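Local coordinates for histidine acid phosphatase (Bifidobacterium longum subsp. infantis, PDB 6RXD), which probably removes phosphate groups from inositol polyphosphates such as phytate, and from 2,3-bisphosphoglycerate, as a histidine acid phosphatase, at residues Tyr16-Ala30 and Pro466-Pro478. Residues are numbered along the deposited sequence; the frame is centred on the assembly and turned at random.
Sequences YVAPNDATASSYSKA and PIVRMLYNENEVP
Ser28 meets the carboxylate of Glu476 with two donors, one for each oxygen: its backbone N reaches OE1 on the syn lone pair at 2.9 Å, nearly straight at 172°, and its OG reaches OE2 at 2.6 Å. With OG turned between its own backbone N and carbonyl carbon (chi1 75°), serine's short side chain lets hydroxyl and backbone N-H face the same carboxylate. Ser28 O in turn accepts from Arg469 NH1 at 2.9 Å. Nearby, Tyr27 lays one ring face on Leu471 CD1, a CH-pi contact 3.9 Å from the centroid, while Thr23 O sits over the other; the Tyr27 OH donates to Glu474 O at 2.6 Å. Tyr16 OH donates to the anti lone pair of Glu474 OE1 at 2.6 Å, ring and carboxylate nearly coplanar. Tyr16-Ala30 runs over a beta hairpin, strands 467-472 and 475-477 joined by a type I' turn, which belongs to the mixed sheet of the histidine phosphatase fold. Arg469 NH1 also forms a salt bridge with Glu476 OE2, meeting it from above the carboxylate plane, and Asp449 pairs with Arg469 NE. An alanine in place of Glu476 would probably leave Ser28 N without its acceptor and Arg469 NH1 without its salt-bridge partner. Arg114 of helix 102-118 pairs with Glu474 OE2, helping to fix the carboxylate that receives Tyr16.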
loop_
_atom_site.group_PDB
_atom_site.type_symbol
_atom_site.label_atom_id
_atom_site.label_comp_id
_atom_site.label_asym_id
_atom_site.label_seq_id
_atom_site.Cartn_x
_atom_site.Cartn_y
_atom_site.Cartn_z
ATOM N N TYR A 16 4.785 2.256 7.767
ATOM C CA TYR A 16 5.306 0.916 8.008
ATOM C C TYR A 16 5.901 0.799 9.396
ATOM O O TYR A 16 6.630 1.691 9.846
ATOM C CB TYR A 16 6.395 0.599 6.990
ATOM C CG TYR A 16 6.805 -0.851 6.983
ATOM C CD1 TYR A 16 5.926 -1.826 6.552
ATOM C CD2 TYR A 16 8.076 -1.237 7.390
ATOM C CE1 TYR A 16 6.298 -3.171 6.525
ATOM C CE2 TYR A 16 8.463 -2.566 7.364
ATOM C CZ TYR A 16 7.572 -3.528 6.930
ATOM O OH TYR A 16 7.965 -4.851 6.910
ATOM N N VAL A 17 5.589 -0.305 10.068
ATOM C CA VAL A 17 6.162 -0.590 11.378
ATOM C C VAL A 17 7.267 -1.625 11.200
ATOM O O VAL A 17 6.993 -2.800 10.985
ATOM C CB VAL A 17 5.101 -1.105 12.353
ATOM C CG1 VAL A 17 5.734 -1.377 13.717
ATOM C CG2 VAL A 17 3.976 -0.092 12.485
ATOM N N ALA A 18 8.517 -1.177 11.265
ATOM C CA ALA A 18 9.661 -2.077 11.084
ATOM C C ALA A 18 9.760 -3.037 12.268
ATOM O O ALA A 18 9.384 -2.684 13.388
ATOM C CB ALA A 18 10.943 -1.281 10.938
ATOM N N PRO A 19 10.252 -4.260 12.026
ATOM C CA PRO A 19 10.335 -5.208 13.141
ATOM C C PRO A 19 11.367 -4.767 14.169
ATOM O O PRO A 19 12.400 -4.196 13.808
ATOM C CB PRO A 19 10.780 -6.505 12.457
ATOM C CG PRO A 19 11.575 -6.037 11.253
ATOM C CD PRO A 19 10.811 -4.815 10.774
ATOM N N ASN A 20 11.087 -5.007 15.444
ATOM C CA ASN A 20 12.087 -4.734 16.466
ATOM C C ASN A 20 13.169 -5.804 16.439
ATOM O O ASN A 20 13.014 -6.832 15.773
ATOM C CB ASN A 20 11.456 -4.602 17.858
ATOM C CG ASN A 20 10.665 -5.837 18.280
ATOM O OD1 ASN A 20 11.014 -6.968 17.945
ATOM N ND2 ASN A 20 9.593 -5.618 19.034
ATOM N N ASP A 21 14.257 -5.569 17.162
ATOM C CA ASP A 21 15.380 -6.507 17.168
ATOM C C ASP A 21 14.996 -7.921 17.616
ATOM O O ASP A 21 15.548 -8.902 17.126
ATOM C CB ASP A 21 16.525 -5.961 18.026
ATOM C CG ASP A 21 17.277 -4.840 17.342
ATOM O OD1 ASP A 21 18.423 -4.556 17.755
ATOM O OD2 ASP A 21 16.726 -4.250 16.387
ATOM N N ALA A 22 14.049 -8.017 18.543
ATOM C CA ALA A 22 13.573 -9.312 19.018
ATOM C C ALA A 22 12.909 -10.100 17.891
ATOM O O ALA A 22 13.199 -11.280 17.681
ATOM C CB ALA A 22 12.602 -9.121 20.158
ATOM N N THR A 23 12.010 -9.438 17.172
ATOM C CA THR A 23 11.316 -10.067 16.049
ATOM C C THR A 23 12.290 -10.515 14.962
ATOM O O THR A 23 12.253 -11.665 14.511
ATOM C CB THR A 23 10.265 -9.120 15.445
ATOM O OG1 THR A 23 9.235 -8.874 16.413
ATOM C CG2 THR A 23 9.645 -9.737 14.195
ATOM N N ALA A 24 13.181 -9.617 14.558
ATOM C CA ALA A 24 14.089 -9.894 13.451
ATOM C C ALA A 24 15.111 -10.982 13.780
ATOM O O ALA A 24 15.643 -11.633 12.876
ATOM C CB ALA A 24 14.787 -8.614 13.010
ATOM N N SER A 25 15.385 -11.171 15.072
ATOM C CA SER A 25 16.336 -12.184 15.527
ATOM C C SER A 25 15.681 -13.528 15.840
ATOM O O SER A 25 16.377 -14.493 16.162
ATOM C CB SER A 25 17.071 -11.694 16.777
ATOM O OG SER A 25 16.162 -11.526 17.854
ATOM N N SER A 26 14.355 -13.600 15.751
ATOM C CA SER A 26 13.648 -14.800 16.189
ATOM C C SER A 26 12.839 -15.510 15.103
ATOM O O SER A 26 11.963 -16.314 15.417
ATOM C CB SER A 26 12.739 -14.478 17.377
ATOM O OG SER A 26 11.677 -13.628 16.984
ATOM N N TYR A 27 13.132 -15.245 13.833
ATOM C CA TYR A 27 12.429 -15.977 12.779
ATOM C C TYR A 27 12.815 -17.446 12.893
ATOM O O TYR A 27 13.976 -17.770 13.179
ATOM C CB TYR A 27 12.799 -15.447 11.393
ATOM C CG TYR A 27 12.361 -14.019 11.153
ATOM C CD1 TYR A 27 11.076 -13.604 11.468
ATOM C CD2 TYR A 27 13.239 -13.090 10.617
ATOM C CE1 TYR A 27 10.670 -12.296 11.254
ATOM C CE2 TYR A 27 12.849 -11.783 10.406
ATOM C CZ TYR A 27 11.563 -11.395 10.723
ATOM O OH TYR A 27 11.168 -10.101 10.508
ATOM N N SER A 28 11.856 -18.337 12.671
ATOM C CA SER A 28 12.124 -19.763 12.856
ATOM C C SER A 28 13.215 -20.290 11.921
ATOM O O SER A 28 13.350 -19.833 10.777
ATOM C CB SER A 28 10.844 -20.584 12.709
ATOM O OG SER A 28 10.456 -20.682 11.348
ATOM N N LYS A 29 14.007 -21.241 12.418
ATOM C CA LYS A 29 14.996 -21.925 11.596
ATOM C C LYS A 29 14.335 -23.057 10.807
ATOM O O LYS A 29 13.444 -23.739 11.307
ATOM C CB LYS A 29 16.111 -22.507 12.472
ATOM C CG LYS A 29 16.734 -21.502 13.439
ATOM C CD LYS A 29 17.199 -20.247 12.714
ATOM C CE LYS A 29 17.995 -19.328 13.635
ATOM N NZ LYS A 29 18.373 -18.066 12.936
ATOM N N ALA A 30 14.784 -23.262 9.577
ATOM C CA ALA A 30 14.300 -24.381 8.784
ATOM C C ALA A 30 14.716 -25.682 9.458
ATOM O O ALA A 30 15.721 -25.716 10.184
ATOM C CB ALA A 30 14.856 -24.302 7.369
ATOM N N PRO A 466 11.201 -28.888 -1.931
ATOM C CA PRO A 466 11.606 -27.633 -1.275
ATOM C C PRO A 466 10.545 -27.168 -0.284
ATOM O O PRO A 466 9.388 -27.568 -0.391
ATOM C CB PRO A 466 11.674 -26.629 -2.436
ATOM C CG PRO A 466 11.786 -27.477 -3.687
ATOM C CD PRO A 466 11.018 -28.725 -3.388
ATOM N N ILE A 467 10.939 -26.333 0.670
ATOM C CA ILE A 467 10.005 -25.866 1.687
ATOM C C ILE A 467 10.016 -24.345 1.761
ATOM O O ILE A 467 10.997 -23.697 1.392
ATOM C CB ILE A 467 10.315 -26.478 3.065
ATOM C CG1 ILE A 467 11.733 -26.119 3.511
ATOM C CG2 ILE A 467 10.119 -28.004 3.027
ATOM C CD1 ILE A 467 12.018 -26.510 4.959
ATOM N N VAL A 468 8.903 -23.772 2.213
ATOM C CA VAL A 468 8.703 -22.340 2.083
ATOM C C VAL A 468 8.141 -21.763 3.374
ATOM O O VAL A 468 7.303 -22.394 4.020
ATOM C CB VAL A 468 7.685 -22.056 0.944
ATOM C CG1 VAL A 468 7.501 -20.549 0.703
ATOM C CG2 VAL A 468 8.098 -22.753 -0.374
ATOM N N ARG A 469 8.571 -20.552 3.723
ATOM C CA ARG A 469 8.103 -19.858 4.924
ATOM C C ARG A 469 7.767 -18.420 4.541
ATOM O O ARG A 469 8.487 -17.820 3.754
ATOM C CB ARG A 469 9.226 -19.883 5.977
ATOM C CG ARG A 469 8.980 -19.095 7.250
ATOM C CD ARG A 469 9.514 -17.650 7.171
ATOM N NE ARG A 469 10.962 -17.524 6.964
ATOM C CZ ARG A 469 11.887 -17.798 7.886
ATOM N NH1 ARG A 469 11.526 -18.263 9.071
ATOM N NH2 ARG A 469 13.178 -17.632 7.615
ATOM N N MET A 470 6.682 -17.871 5.093
ATOM C CA MET A 470 6.240 -16.514 4.744
ATOM C C MET A 470 6.382 -15.498 5.881
ATOM O O MET A 470 6.143 -15.825 7.055
ATOM C CB MET A 470 4.773 -16.536 4.272
ATOM C CG MET A 470 4.124 -15.140 4.136
ATOM S SD MET A 470 2.624 -15.162 3.131
ATOM C CE MET A 470 1.718 -16.515 3.915
ATOM N N LEU A 471 6.788 -14.277 5.514
ATOM C CA LEU A 471 6.702 -13.093 6.378
ATOM C C LEU A 471 5.738 -12.103 5.740
ATOM O O LEU A 471 5.784 -11.893 4.533
ATOM C CB LEU A 471 8.070 -12.411 6.526
ATOM C CG LEU A 471 9.315 -13.168 6.997
ATOM C CD1 LEU A 471 10.412 -12.166 7.394
ATOM C CD2 LEU A 471 9.036 -14.113 8.128
ATOM N N TYR A 472 4.866 -11.492 6.543
ATOM C CA TYR A 472 3.913 -10.494 6.065
ATOM C C TYR A 472 4.172 -9.256 6.912
ATOM O O TYR A 472 4.047 -9.299 8.149
ATOM C CB TYR A 472 2.493 -11.005 6.299
ATOM C CG TYR A 472 1.353 -10.120 5.817
ATOM C CD1 TYR A 472 1.514 -9.194 4.789
ATOM C CD2 TYR A 472 0.104 -10.226 6.410
ATOM C CE1 TYR A 472 0.436 -8.397 4.359
ATOM C CE2 TYR A 472 -0.967 -9.449 6.002
ATOM C CZ TYR A 472 -0.803 -8.542 4.979
ATOM O OH TYR A 472 -1.894 -7.805 4.580
ATOM N N ASN A 473 4.586 -8.174 6.262
ATOM C CA ASN A 473 5.055 -6.984 6.959
ATOM C C ASN A 473 6.119 -7.334 8.004
ATOM O O ASN A 473 6.172 -6.762 9.102
ATOM C CB ASN A 473 3.861 -6.211 7.541
ATOM C CG ASN A 473 2.842 -5.838 6.470
ATOM O OD1 ASN A 473 3.213 -5.602 5.325
ATOM N ND2 ASN A 473 1.558 -5.783 6.834
ATOM N N GLU A 474 6.967 -8.285 7.615
ATOM C CA GLU A 474 8.093 -8.775 8.405
ATOM C C GLU A 474 7.722 -9.498 9.698
ATOM O O GLU A 474 8.575 -9.726 10.556
ATOM C CB GLU A 474 9.154 -7.688 8.605
ATOM C CG GLU A 474 10.028 -7.522 7.351
ATOM C CD GLU A 474 11.001 -6.367 7.449
ATOM O OE1 GLU A 474 10.533 -5.210 7.429
ATOM O OE2 GLU A 474 12.229 -6.613 7.537
ATOM N N ASN A 475 6.456 -9.891 9.821
ATOM C CA ASN A 475 6.055 -10.827 10.865
ATOM C C ASN A 475 5.945 -12.211 10.253
ATOM O O ASN A 475 5.334 -12.372 9.199
ATOM C CB ASN A 475 4.699 -10.430 11.452
ATOM C CG ASN A 475 4.731 -9.080 12.127
ATOM O OD1 ASN A 475 5.565 -8.834 13.008
ATOM N ND2 ASN A 475 3.840 -8.185 11.709
ATOM N N GLU A 476 6.540 -13.207 10.897
ATOM C CA GLU A 476 6.402 -14.582 10.414
ATOM C C GLU A 476 4.988 -15.058 10.676
ATOM O O GLU A 476 4.482 -14.967 11.805
ATOM C CB GLU A 476 7.425 -15.503 11.094
ATOM C CG GLU A 476 7.419 -16.944 10.563
ATOM C CD GLU A 476 8.633 -17.726 11.033
ATOM O OE1 GLU A 476 9.280 -17.265 11.996
ATOM O OE2 GLU A 476 8.953 -18.780 10.436
ATOM N N VAL A 477 4.338 -15.557 9.627
ATOM C CA VAL A 477 2.956 -15.999 9.732
ATOM C C VAL A 477 2.801 -17.356 9.069
ATOM O O VAL A 477 3.557 -17.700 8.160
ATOM C CB VAL A 477 1.979 -14.989 9.073
ATOM C CG1 VAL A 477 1.959 -13.674 9.846
ATOM C CG2 VAL A 477 2.337 -14.763 7.603
ATOM N N PRO A 478 1.820 -18.137 9.532
ATOM C CA PRO A 478 1.461 -19.356 8.809
ATOM C C PRO A 478 0.828 -18.994 7.481
ATOM O O PRO A 478 0.317 -17.882 7.311
ATOM C CB PRO A 478 0.413 -20.009 9.718
ATOM C CG PRO A 478 -0.158 -18.877 10.538
ATOM C CD PRO A 478 1.005 -17.930 10.744
HETATM O O HOH W 1 4.994 -4.376 10.116
HETATM O O HOH W 2 7.646 -5.794 11.270
HETATM O O HOH W 3 8.738 -16.137 14.513
HETATM O O HOH W 4 13.044 -8.935 8.734
HETATM O O HOH W 5 15.277 -18.216 9.631
#